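Local structure of phosphoethanolamine N-methyltransferase 1 (4KRG) at residues L195-R200 / T330-Y335. The protein transfers a methyl group from S-adenosylmethionine to phosphoethanolamine, a step of phosphocholine biosynthesis in the nematode Haemonchus contortus. Residues are numbered along the deposited sequence; the frame is centred on the assembly and turned at random.
Sequences LLRAIR and TKEYLY
R197, near the end of helix 189-198, reaches E332 in the first turn of helix 332-345. One salt bridge, backed by a water, carries the contact. From CB the arginine chain runs toward the other helix. CG continues it, and the side chain also touches V213 of strand 208-218. R197 CD comes within 3.2 Å of E332 OE2. A turn about the CG-CD bond (chi3 71°) then carries NE away, and R197 NE stays 3.9 Å from E332 OE2. Beyond CZ, NH1 lies on the CD side of the guanidinium and comes back to that oxygen. The bond from R197 NH1 to E332 OE2 is 2.7 Å long, with an N-H...O angle of 157°. The oxygen lies almost in the guanidinium plane and is met on its syn side, though 29° out of the carboxylate plane. A water links the other oxygen back to the arginine: it donates to E332 OE1 at 2.5 Å and accepts a weak bond from R197 NH1. At the tip, R197 NH2 pairs with E356. The E332 side chain also touches I193 and K194 of helix 189-198. One guanidinium thus serves two carboxylates, and its shared positive charge probably favours the ionised form of E332, which is buried, and of E356.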
# COMPACT_ATOMS: atom_id res chain seq x y z
N LEU A 195 -1.17 10.19 5.60
CA LEU A 195 -0.51 10.70 6.80
C LEU A 195 1.00 10.72 6.61
O LEU A 195 1.65 11.71 6.91
CB LEU A 195 -0.87 9.87 8.03
CG LEU A 195 -0.11 10.25 9.31
CD1 LEU A 195 -0.29 11.73 9.62
CD2 LEU A 195 -0.55 9.41 10.48
N LEU A 196 1.54 9.63 6.09
CA LEU A 196 2.97 9.53 5.87
C LEU A 196 3.48 10.63 4.95
O LEU A 196 4.49 11.27 5.23
CB LEU A 196 3.31 8.14 5.33
CG LEU A 196 3.18 7.00 6.35
CD1 LEU A 196 3.08 5.64 5.66
CD2 LEU A 196 4.37 7.01 7.29
N ARG A 197 2.76 10.86 3.85
CA ARG A 197 3.16 11.86 2.86
C ARG A 197 3.02 13.28 3.40
O ARG A 197 3.72 14.18 2.96
CB ARG A 197 2.34 11.70 1.57
CG ARG A 197 2.56 10.38 0.84
CD ARG A 197 1.77 10.34 -0.46
NE ARG A 197 2.34 11.25 -1.46
CZ ARG A 197 1.70 11.65 -2.56
NH1 ARG A 197 0.46 11.25 -2.80
NH2 ARG A 197 2.30 12.48 -3.41
N ALA A 198 2.12 13.47 4.36
CA ALA A 198 1.85 14.80 4.89
C ALA A 198 2.94 15.30 5.83
O ALA A 198 3.25 16.49 5.84
CB ALA A 198 0.50 14.83 5.61
N ILE A 199 3.50 14.39 6.62
CA ILE A 199 4.43 14.76 7.69
C ILE A 199 5.60 15.63 7.21
O ILE A 199 6.26 15.32 6.22
CB ILE A 199 4.96 13.50 8.43
CG1 ILE A 199 3.87 12.94 9.35
CG2 ILE A 199 6.20 13.83 9.27
CD1 ILE A 199 4.21 11.59 9.94
N ARG A 200 5.83 16.72 7.94
CA ARG A 200 7.01 17.56 7.76
C ARG A 200 7.58 17.79 9.15
O ARG A 200 6.93 18.39 10.00
CB ARG A 200 6.62 18.90 7.14
CG ARG A 200 6.04 18.80 5.74
CD ARG A 200 7.04 18.23 4.78
NE ARG A 200 6.51 18.17 3.42
CZ ARG A 200 5.75 17.19 2.96
NH1 ARG A 200 5.42 16.17 3.75
NH2 ARG A 200 5.31 17.23 1.71
N THR A 330 -2.35 5.72 -8.44
CA THR A 330 -1.56 6.82 -7.88
C THR A 330 -2.39 7.74 -6.98
O THR A 330 -1.85 8.64 -6.34
CB THR A 330 -0.86 7.66 -8.96
OG1 THR A 330 -1.84 8.37 -9.73
CG2 THR A 330 -0.04 6.78 -9.88
N LYS A 331 -3.70 7.50 -6.94
CA LYS A 331 -4.58 8.27 -6.06
C LYS A 331 -5.00 7.42 -4.85
O LYS A 331 -5.71 6.43 -5.01
CB LYS A 331 -5.83 8.73 -6.83
CG LYS A 331 -5.55 9.43 -8.15
CD LYS A 331 -5.43 10.95 -7.98
CE LYS A 331 -5.47 11.68 -9.32
NZ LYS A 331 -4.30 11.40 -10.19
N GLU A 332 -4.55 7.82 -3.66
CA GLU A 332 -4.78 7.05 -2.44
C GLU A 332 -6.23 6.60 -2.23
O GLU A 332 -6.48 5.45 -1.89
CB GLU A 332 -4.31 7.82 -1.20
CG GLU A 332 -2.81 8.06 -1.14
CD GLU A 332 -2.40 9.40 -1.74
OE1 GLU A 332 -3.14 9.94 -2.58
OE2 GLU A 332 -1.32 9.91 -1.36
N TYR A 333 -7.17 7.52 -2.43
CA TYR A 333 -8.57 7.24 -2.16
C TYR A 333 -9.12 6.24 -3.15
O TYR A 333 -10.00 5.45 -2.82
CB TYR A 333 -9.40 8.52 -2.24
CG TYR A 333 -9.13 9.52 -1.14
CD1 TYR A 333 -8.91 9.11 0.16
CD2 TYR A 333 -9.10 10.87 -1.42
CE1 TYR A 333 -8.66 10.03 1.17
CE2 TYR A 333 -8.86 11.80 -0.43
CZ TYR A 333 -8.64 11.38 0.86
OH TYR A 333 -8.40 12.31 1.84
N LEU A 334 -8.61 6.30 -4.37
CA LEU A 334 -9.11 5.45 -5.45
C LEU A 334 -8.45 4.07 -5.35
O LEU A 334 -9.06 3.05 -5.65
CB LEU A 334 -8.88 6.13 -6.80
CG LEU A 334 -9.38 7.58 -6.80
CD1 LEU A 334 -9.17 8.28 -8.12
CD2 LEU A 334 -10.83 7.66 -6.41
N TYR A 335 -7.21 4.05 -4.89
CA TYR A 335 -6.52 2.79 -4.59
C TYR A 335 -7.28 2.02 -3.51
O TYR A 335 -7.48 0.81 -3.64
CB TYR A 335 -5.08 3.08 -4.17
CG TYR A 335 -4.35 2.00 -3.40
CD1 TYR A 335 -3.88 0.85 -4.03
CD2 TYR A 335 -4.06 2.17 -2.05
CE1 TYR A 335 -3.18 -0.11 -3.31
CE2 TYR A 335 -3.35 1.22 -1.33
CZ TYR A 335 -2.92 0.08 -1.96
OH TYR A 335 -2.22 -0.85 -1.24
O HOH W 1 -2.52 12.08 -3.67